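Local structure of cytochrome c55X (Pseudomonas aeruginosa PAO1, 6TP9) at the interface of chains A and B. The protein is a small monohaem c-type cytochrome of the periplasm that carries electrons and is associated with haem d1 biosynthesis. Residues are numbered along the deposited sequence; one frame, centred on the assembly and turned at random. Chains: chain A/B, Cytochrome c55X.

The interface of chains A and B. Residues chain A 22, 80-81, 84, 89-92; chain B 13, 16-17, 20.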
# COMPACT_ATOMS: atom_id res chain seq x y z
N GLN A 22 3.94 2.11 4.24
CA GLN A 22 4.53 3.35 3.76
C GLN A 22 6.04 3.30 3.58
O GLN A 22 6.56 4.05 2.75
CB GLN A 22 4.17 4.50 4.71
CG GLN A 22 2.70 4.91 4.61
CD GLN A 22 2.42 6.30 5.15
OE1 GLN A 22 3.32 7.13 5.28
NE2 GLN A 22 1.16 6.55 5.49
N TRP A 80 -4.04 15.00 -6.72
CA TRP A 80 -2.89 14.38 -6.07
C TRP A 80 -3.10 12.88 -5.91
O TRP A 80 -2.26 12.08 -6.32
CB TRP A 80 -2.65 15.05 -4.71
CG TRP A 80 -1.39 14.63 -4.02
CD1 TRP A 80 -0.15 15.18 -4.18
CD2 TRP A 80 -1.24 13.60 -3.03
NE1 TRP A 80 0.76 14.55 -3.37
CE2 TRP A 80 0.11 13.58 -2.65
CE3 TRP A 80 -2.13 12.70 -2.44
CZ2 TRP A 80 0.61 12.69 -1.70
CZ3 TRP A 80 -1.63 11.81 -1.50
CH2 TRP A 80 -0.28 11.81 -1.14
N LEU A 81 -4.23 12.49 -5.31
CA LEU A 81 -4.52 11.07 -5.13
C LEU A 81 -4.38 10.32 -6.45
O LEU A 81 -3.77 9.25 -6.52
CB LEU A 81 -5.92 10.89 -4.56
CG LEU A 81 -6.15 11.29 -3.10
CD1 LEU A 81 -7.62 11.15 -2.73
CD2 LEU A 81 -5.28 10.46 -2.19
N ARG A 84 -0.88 9.67 -7.51
CA ARG A 84 -0.28 8.57 -6.76
C ARG A 84 -0.71 7.22 -7.34
O ARG A 84 0.11 6.30 -7.45
CB ARG A 84 -0.67 8.66 -5.29
CG ARG A 84 -0.38 10.00 -4.63
CD ARG A 84 1.11 10.24 -4.45
NE ARG A 84 1.79 10.53 -5.71
CZ ARG A 84 1.65 11.65 -6.40
NH1 ARG A 84 2.32 11.82 -7.54
NH2 ARG A 84 0.84 12.61 -5.97
N GLU A 89 2.80 5.46 -6.56
CA GLU A 89 3.43 6.11 -5.42
C GLU A 89 2.46 6.19 -4.24
O GLU A 89 2.22 7.24 -3.66
CB GLU A 89 3.92 7.51 -5.80
CG GLU A 89 5.34 7.54 -6.31
CD GLU A 89 5.67 8.82 -7.05
OE1 GLU A 89 6.84 8.99 -7.44
OE2 GLU A 89 4.76 9.66 -7.24
N ILE A 90 1.89 5.04 -3.87
CA ILE A 90 1.05 5.01 -2.67
C ILE A 90 1.91 5.03 -1.42
O ILE A 90 1.58 5.71 -0.44
CB ILE A 90 0.12 3.79 -2.72
CG1 ILE A 90 -0.91 3.98 -3.83
CG2 ILE A 90 -0.59 3.60 -1.39
CD1 ILE A 90 -0.94 2.87 -4.83
N ALA A 91 3.02 4.31 -1.43
CA ALA A 91 4.05 4.53 -0.43
C ALA A 91 4.90 5.73 -0.83
O ALA A 91 5.22 5.89 -2.01
CB ALA A 91 4.93 3.30 -0.27
N PRO A 92 5.26 6.61 0.11
CA PRO A 92 6.06 7.77 -0.29
C PRO A 92 7.35 7.38 -1.01
O PRO A 92 7.98 8.20 -1.66
CB PRO A 92 6.37 8.47 1.04
CG PRO A 92 5.29 8.03 1.96
CD PRO A 92 4.94 6.63 1.55
OXT PRO A 92 7.77 6.22 -0.95
N GLN B 13 -0.57 15.89 2.44
CA GLN B 13 -0.17 14.66 1.77
C GLN B 13 -0.27 13.46 2.71
O GLN B 13 -0.68 12.37 2.30
CB GLN B 13 1.26 14.78 1.25
CG GLN B 13 1.47 15.83 0.17
CD GLN B 13 2.91 15.89 -0.29
OE1 GLN B 13 3.75 15.11 0.16
NE2 GLN B 13 3.21 16.82 -1.19
N LEU B 16 -3.78 12.46 3.16
CA LEU B 16 -4.30 11.82 1.96
C LEU B 16 -3.78 10.41 1.77
O LEU B 16 -4.50 9.54 1.27
CB LEU B 16 -3.98 12.68 0.73
CG LEU B 16 -4.69 14.03 0.66
CD1 LEU B 16 -4.23 14.84 -0.53
CD2 LEU B 16 -6.21 13.84 0.61
N ARG B 17 -2.53 10.14 2.16
CA ARG B 17 -2.04 8.76 2.12
C ARG B 17 -2.83 7.88 3.07
O ARG B 17 -3.16 6.74 2.73
CB ARG B 17 -0.55 8.70 2.46
CG ARG B 17 0.33 9.32 1.42
CD ARG B 17 1.78 8.93 1.59
NE ARG B 17 2.62 9.73 0.71
CZ ARG B 17 2.75 9.52 -0.60
NH1 ARG B 17 2.10 8.53 -1.18
NH2 ARG B 17 3.54 10.31 -1.32
N LEU B 20 -6.02 7.02 1.49
CA LEU B 20 -5.74 6.03 0.45
C LEU B 20 -5.67 4.63 1.03
O LEU B 20 -6.19 3.67 0.45
CB LEU B 20 -4.43 6.39 -0.24
CG LEU B 20 -4.34 6.34 -1.76
CD1 LEU B 20 -5.45 7.14 -2.40
CD2 LEU B 20 -2.97 6.87 -2.17
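The guanidinium of B:Arg17 lies between two groups of chain A: CA of A:Pro92 sits over the centre of one face, 3.7 Å above the plane, and the rim atom CH2 of the A:Trp80 indole points at the centre of the other. Indole and guanidinium planes are 65° apart, so the ring meets the arginine with its edge rather than in a stack. At the guanidinium's own edge, in plane, is the main-chain O of A:Glu89. NH1 of B:Arg17 donates a hydrogen bond of 2.8 Å to this O of A:Glu89, from above the carbonyl plane, and a weak one to the backbone O of A:Ile90. The side chain of B:Arg17, stretched out as far as NE, carries the charge from helix 10-28 of chain B to the C-terminal tail of chain A; chi4 of -78° turns the guanidinium plane so that its faces meet A:Pro92 and A:Trp80. CG of A:Pro92 packs alongside, 3.4 Å from NE of B:Arg17.

The A:Trp80 indole, with CG anti to the backbone N (chi1 -172°), carries NH2 of A:Arg84 over one face, toward the rim, and B:Gln13 on the opposite face, where CB of B:Gln13 is 3.7 Å from CZ2 of A:Trp80. CG of B:Arg17 and CD2 of A:Leu81 lie at the ring edge, in plane. CB of B:Leu16 comes within 3.3 Å of CZ3 of A:Trp80. One turn on from B:Leu16, B:Leu20 runs antiparallel to A:Leu81, their CD1 and CD2 tips tightly packed, while CD2 of B:Leu20 also touches CG1 of A:Ile90.

A:Arg84 folds back to form a salt bridge with A:Glu89, NH1 of A:Arg84 to OE2 of A:Glu89 at 3.3 Å. This pairing may temper the repulsion between the two neighbouring arginines. The patch joins helix 10-28 of chain B to helix 75-86 and the C-terminal tail of chain A, with a symmetric twin, probably helping to hold together the domain-swapped dimer seen in the crystal.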